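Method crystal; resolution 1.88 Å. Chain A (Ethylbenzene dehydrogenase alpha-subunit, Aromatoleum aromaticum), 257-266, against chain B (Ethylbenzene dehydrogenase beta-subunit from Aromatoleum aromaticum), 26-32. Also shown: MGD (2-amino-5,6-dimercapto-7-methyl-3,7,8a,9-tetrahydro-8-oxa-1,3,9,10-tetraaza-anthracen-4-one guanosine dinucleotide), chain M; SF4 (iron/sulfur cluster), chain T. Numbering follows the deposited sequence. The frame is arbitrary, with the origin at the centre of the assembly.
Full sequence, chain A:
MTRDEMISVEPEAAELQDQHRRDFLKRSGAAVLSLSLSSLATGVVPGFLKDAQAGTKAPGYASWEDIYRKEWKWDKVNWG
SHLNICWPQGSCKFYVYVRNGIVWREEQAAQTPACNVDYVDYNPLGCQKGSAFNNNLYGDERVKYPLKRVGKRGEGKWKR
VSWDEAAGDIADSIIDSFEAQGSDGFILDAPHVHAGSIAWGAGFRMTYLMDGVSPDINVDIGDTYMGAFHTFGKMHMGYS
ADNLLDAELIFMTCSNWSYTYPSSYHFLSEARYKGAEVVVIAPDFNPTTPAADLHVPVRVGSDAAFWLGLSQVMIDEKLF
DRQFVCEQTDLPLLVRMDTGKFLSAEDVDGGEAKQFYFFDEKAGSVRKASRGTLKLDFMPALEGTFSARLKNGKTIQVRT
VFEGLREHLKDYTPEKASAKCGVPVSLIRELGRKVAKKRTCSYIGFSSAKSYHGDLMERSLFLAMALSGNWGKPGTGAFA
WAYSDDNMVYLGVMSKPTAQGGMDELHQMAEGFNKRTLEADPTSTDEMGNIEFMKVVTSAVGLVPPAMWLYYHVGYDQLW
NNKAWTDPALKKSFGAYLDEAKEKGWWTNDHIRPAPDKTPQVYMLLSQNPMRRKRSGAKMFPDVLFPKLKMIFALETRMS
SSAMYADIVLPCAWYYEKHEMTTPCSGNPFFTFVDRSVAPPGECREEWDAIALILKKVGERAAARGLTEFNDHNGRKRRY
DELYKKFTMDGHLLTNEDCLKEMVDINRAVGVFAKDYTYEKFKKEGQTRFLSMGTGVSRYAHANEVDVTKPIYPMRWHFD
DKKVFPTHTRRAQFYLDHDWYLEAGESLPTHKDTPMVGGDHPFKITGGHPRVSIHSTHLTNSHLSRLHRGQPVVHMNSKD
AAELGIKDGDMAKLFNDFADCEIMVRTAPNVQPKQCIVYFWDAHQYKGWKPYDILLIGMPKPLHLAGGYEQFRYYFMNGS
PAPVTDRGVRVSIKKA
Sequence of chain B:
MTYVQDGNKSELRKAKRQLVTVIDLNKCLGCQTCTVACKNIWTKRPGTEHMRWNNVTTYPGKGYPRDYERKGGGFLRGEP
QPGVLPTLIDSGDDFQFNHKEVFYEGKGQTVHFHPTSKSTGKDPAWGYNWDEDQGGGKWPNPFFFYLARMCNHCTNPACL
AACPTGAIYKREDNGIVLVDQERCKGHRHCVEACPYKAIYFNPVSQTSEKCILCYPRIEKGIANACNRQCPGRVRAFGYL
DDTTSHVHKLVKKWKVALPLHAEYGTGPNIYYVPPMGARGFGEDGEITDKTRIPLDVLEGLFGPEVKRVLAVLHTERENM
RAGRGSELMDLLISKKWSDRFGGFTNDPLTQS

Chain A (257-266) WSYTYPSSYH
Chain B, residues 26-32: NKCLGCQ

One knob dominates the contact. Leu29(B), on an irregular cysteine-rich loop, gives up 103 Å² of the 314 Å² buried between the stretches, and chain A receives it with Ser258(A), Pro262(A) and Tyr265(A). The chain A backbone is helical from Trp257(A) to Thr260(A), with Tyr261(A) N hydrogen-bonded to Trp257(A) O at 2.8 Å. Tyr261(A) then leaves helical geometry at phi/psi -148/53, and its O accepts from Ser264(A) N at 3.1 Å. The register sets the CA of Ser258(A) 5.3 Å from that of Leu29(B), and the CA of Pro262(A) 6.8 Å from that of Cys31(B).

Leu29(B) points toward chain A with chi1 p (57°) and chi2 off-well at 142°. Its CB sits over one face of the Tyr265(A) ring, 3.6 Å from the centroid and 9° off the normal, a CH-pi contact; its CD2 lies 3.6 Å from Tyr265(A) CD1 and its CD1 3.7 Å from Pro262(A) CB. Tyr265(A), chi1 t and chi2 -85°, thus forms a flat wall. Pro262(A), C-gamma endo, also reaches Cys31(B), CB to CB at 4.3 Å.

Polar groups border it. Ser258(A) OG (chi1 t) lies 2.8 Å from Leu29(B) O, while water 1 donates to that same O at 2.7 Å and to Ser258(A) O at 2.6 Å. Tyr265(A) OH donates to water 2 at 2.6 Å; this water donates in turn to Asn26(B) O at 2.8 Å and Cys28(B) O at 2.9 Å.

The iron-sulfur cluster SF4 anchors the loop: Cys28(B) SG (chi1 t) binds SF4 FE1 at 2.3 Å and Cys31(B) SG (chi1 p) binds SF4 FE4 at 2.2 Å. Between them, Gly30(B) turns at phi/psi 63/28, a positive phi that favours glycine, and its N donates to Cys28(B) SG at 3.4 Å. Leu29(B) CD2 also lies 3.3 Å from SF4 S2.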

# COMPACT_ATOMS: atom_id res chain seq x y z
N TRP A 257 2.79 3.85 -9.32
CA TRP A 257 3.02 2.42 -9.15
C TRP A 257 3.73 1.99 -7.86
O TRP A 257 3.51 0.86 -7.39
CB TRP A 257 3.78 1.87 -10.32
CG TRP A 257 2.95 1.49 -11.52
CD1 TRP A 257 1.70 1.94 -11.85
CD2 TRP A 257 3.36 0.66 -12.57
NE1 TRP A 257 1.29 1.37 -13.03
CE2 TRP A 257 2.30 0.58 -13.50
CE3 TRP A 257 4.50 -0.10 -12.79
CZ2 TRP A 257 2.38 -0.21 -14.66
CZ3 TRP A 257 4.57 -0.86 -13.92
CH2 TRP A 257 3.53 -0.93 -14.82
N SER A 258 4.65 2.82 -7.34
CA SER A 258 5.28 2.50 -6.06
C SER A 258 4.20 2.19 -5.03
O SER A 258 4.27 1.22 -4.32
CB SER A 258 6.09 3.66 -5.54
OG SER A 258 6.59 3.38 -4.25
N TYR A 259 3.20 3.04 -4.96
CA TYR A 259 2.06 2.81 -4.09
C TYR A 259 1.10 1.78 -4.66
O TYR A 259 0.62 0.88 -3.95
CB TYR A 259 1.24 4.08 -3.90
CG TYR A 259 1.81 5.05 -2.88
CD1 TYR A 259 3.18 5.13 -2.62
CD2 TYR A 259 0.98 5.91 -2.22
CE1 TYR A 259 3.66 6.03 -1.67
CE2 TYR A 259 1.43 6.80 -1.26
CZ TYR A 259 2.77 6.87 -0.99
OH TYR A 259 3.20 7.78 -0.06
N THR A 260 0.81 1.91 -5.94
CA THR A 260 -0.41 1.31 -6.50
C THR A 260 -0.24 0.01 -7.30
O THR A 260 -1.24 -0.66 -7.61
CB THR A 260 -1.17 2.36 -7.34
OG1 THR A 260 -0.44 2.63 -8.53
CG2 THR A 260 -1.39 3.62 -6.51
N TYR A 261 0.99 -0.41 -7.56
CA TYR A 261 1.25 -1.68 -8.28
C TYR A 261 2.51 -2.32 -7.81
O TYR A 261 3.37 -2.67 -8.60
CB TYR A 261 1.31 -1.38 -9.79
CG TYR A 261 1.08 -2.55 -10.74
CD1 TYR A 261 0.59 -3.77 -10.32
CD2 TYR A 261 1.30 -2.38 -12.09
CE1 TYR A 261 0.34 -4.79 -11.23
CE2 TYR A 261 1.05 -3.37 -12.98
CZ TYR A 261 0.54 -4.56 -12.56
OH TYR A 261 0.28 -5.52 -13.50
N PRO A 262 2.62 -2.51 -6.48
CA PRO A 262 3.86 -3.08 -5.94
C PRO A 262 4.13 -4.50 -6.38
O PRO A 262 5.27 -4.88 -6.45
CB PRO A 262 3.68 -3.01 -4.43
CG PRO A 262 2.17 -2.94 -4.21
CD PRO A 262 1.63 -2.22 -5.42
N SER A 263 3.09 -5.26 -6.74
CA SER A 263 3.30 -6.65 -7.16
C SER A 263 4.07 -6.71 -8.46
O SER A 263 4.74 -7.71 -8.69
CB SER A 263 2.00 -7.45 -7.30
OG SER A 263 1.13 -6.90 -8.25
N SER A 264 3.98 -5.67 -9.30
CA SER A 264 4.61 -5.72 -10.62
C SER A 264 5.45 -4.52 -10.97
O SER A 264 5.97 -4.42 -12.07
CB SER A 264 3.60 -6.07 -11.67
OG SER A 264 3.17 -7.42 -11.47
N TYR A 265 5.63 -3.63 -10.01
CA TYR A 265 6.53 -2.48 -10.16
C TYR A 265 7.89 -2.90 -10.74
O TYR A 265 8.51 -2.15 -11.54
CB TYR A 265 6.75 -1.88 -8.78
CG TYR A 265 7.67 -0.70 -8.68
CD1 TYR A 265 9.03 -0.86 -8.55
CD2 TYR A 265 7.17 0.58 -8.54
CE1 TYR A 265 9.87 0.20 -8.40
CE2 TYR A 265 8.03 1.67 -8.35
CZ TYR A 265 9.37 1.47 -8.26
OH TYR A 265 10.27 2.48 -8.03
N HIS A 266 8.34 -4.06 -10.31
CA HIS A 266 9.66 -4.58 -10.74
C HIS A 266 9.88 -4.56 -12.24
O HIS A 266 11.02 -4.35 -12.70
CB HIS A 266 9.88 -5.98 -10.19
CG HIS A 266 9.05 -7.05 -10.83
ND1 HIS A 266 9.49 -7.78 -11.91
CD2 HIS A 266 7.85 -7.59 -10.48
CE1 HIS A 266 8.59 -8.69 -12.22
NE2 HIS A 266 7.58 -8.59 -11.38
N ASN B 26 18.11 0.68 -6.45
CA ASN B 26 17.37 1.10 -7.65
C ASN B 26 16.01 0.48 -7.78
O ASN B 26 15.11 1.05 -8.43
CB ASN B 26 18.21 0.79 -8.88
CG ASN B 26 19.43 1.56 -8.88
OD1 ASN B 26 19.38 2.80 -9.11
ND2 ASN B 26 20.56 0.92 -8.52
N LYS B 27 15.84 -0.70 -7.21
CA LYS B 27 14.62 -1.47 -7.39
C LYS B 27 13.64 -1.31 -6.24
O LYS B 27 12.50 -1.73 -6.38
CB LYS B 27 14.95 -2.97 -7.60
CG LYS B 27 15.77 -3.22 -8.90
CD LYS B 27 16.07 -4.71 -9.12
CE LYS B 27 14.91 -5.41 -9.85
NZ LYS B 27 15.11 -6.89 -10.01
N CYS B 28 14.09 -0.75 -5.11
CA CYS B 28 13.28 -0.71 -3.93
C CYS B 28 12.21 0.33 -4.07
O CYS B 28 12.48 1.45 -4.44
CB CYS B 28 14.08 -0.48 -2.64
SG CYS B 28 13.02 -0.47 -1.21
N LEU B 29 10.98 -0.09 -3.81
CA LEU B 29 9.83 0.78 -3.92
C LEU B 29 9.19 1.15 -2.58
O LEU B 29 8.10 1.73 -2.52
CB LEU B 29 8.80 0.17 -4.86
CG LEU B 29 8.32 -1.22 -4.48
CD1 LEU B 29 6.91 -1.32 -4.76
CD2 LEU B 29 9.11 -2.30 -5.28
N GLY B 30 9.90 0.88 -1.49
CA GLY B 30 9.45 1.32 -0.18
C GLY B 30 8.12 0.72 0.26
O GLY B 30 7.43 1.31 1.08
N CYS B 31 7.80 -0.48 -0.22
CA CYS B 31 6.48 -1.10 0.04
C CYS B 31 6.40 -1.73 1.42
O CYS B 31 5.33 -2.12 1.81
CB CYS B 31 6.15 -2.16 -1.03
SG CYS B 31 7.25 -3.64 -0.94
N GLN B 32 7.52 -1.92 2.13
CA GLN B 32 7.51 -2.50 3.50
C GLN B 32 7.06 -4.00 3.55
O GLN B 32 6.80 -4.52 4.62
CB GLN B 32 6.56 -1.70 4.44
CG GLN B 32 6.80 -0.17 4.57
CD GLN B 32 8.05 0.15 5.39
OE1 GLN B 32 8.43 -0.65 6.22
NE2 GLN B 32 8.69 1.30 5.14
PB MGD M . -3.25 7.43 -8.41
O1B MGD M . -2.88 6.74 -7.14
O2B MGD M . -4.40 8.36 -8.32
O3B MGD M . -3.52 6.50 -9.65
O3A MGD M . -3.62 4.08 -8.85
PA MGD M . -3.00 5.00 -10.00
O1A MGD M . -1.55 4.84 -9.88
O2A MGD M . -3.62 4.70 -11.27
O5' MGD M . -1.99 8.27 -8.95
C5' MGD M . -1.33 9.20 -8.07
C4' MGD M . -0.39 10.10 -8.86
O4' MGD M . -1.14 10.97 -9.69
C3' MGD M . 0.19 11.01 -7.80
O3' MGD M . 1.41 10.43 -7.36
C2' MGD M . 0.41 12.32 -8.57
O2' MGD M . 1.82 12.58 -8.68
C1' MGD M . -0.22 12.05 -9.95
N9 MGD M . -0.97 13.25 -10.38
C8 MGD M . -1.94 13.91 -9.73
N7 MGD M . -2.40 14.92 -10.47
C5 MGD M . -1.71 14.88 -11.64
C6 MGD M . -1.67 15.63 -12.81
O6 MGD M . -2.36 16.63 -13.03
N1 MGD M . -0.79 15.22 -13.81
C2 MGD M . 0.09 14.13 -13.71
N2 MGD M . 0.94 13.82 -14.74
N3 MGD M . 0.02 13.41 -12.58
C4 MGD M . -0.83 13.78 -11.57
C10 MGD M . -4.99 4.01 -8.65
C11 MGD M . -5.38 2.55 -8.53
O11 MGD M . -4.66 2.01 -7.50
C12 MGD M . -6.88 2.30 -8.38
S12 MGD M . -8.08 3.31 -9.18
C13 MGD M . -7.32 1.25 -7.62
S13 MGD M . -9.01 0.95 -7.47
C14 MGD M . -6.34 0.39 -6.89
N15 MGD M . -6.32 0.86 -5.48
C16 MGD M . -5.18 0.73 -4.67
C17 MGD M . -5.16 1.02 -3.33
O17 MGD M . -6.18 1.45 -2.75
N18 MGD M . -3.95 0.85 -2.63
C19 MGD M . -2.81 0.39 -3.22
N19 MGD M . -1.71 0.27 -2.46
N20 MGD M . -2.86 0.15 -4.54
C21 MGD M . -3.99 0.27 -5.25
N22 MGD M . -4.01 0.00 -6.61
C23 MGD M . -4.94 0.61 -7.52
FE1 SF4 T . 12.07 -2.51 -0.87
FE2 SF4 T . 11.38 -4.24 1.15
FE3 SF4 T . 11.60 -5.07 -1.40
FE4 SF4 T . 9.47 -3.53 -0.77
S1 SF4 T . 9.91 -5.59 0.05
S2 SF4 T . 10.82 -3.34 -2.61
S3 SF4 T . 10.49 -2.16 0.76
S4 SF4 T . 13.31 -4.24 -0.06
O HOH W 1 5.51 1.13 -1.98
O HOH W 2 12.67 1.78 -7.31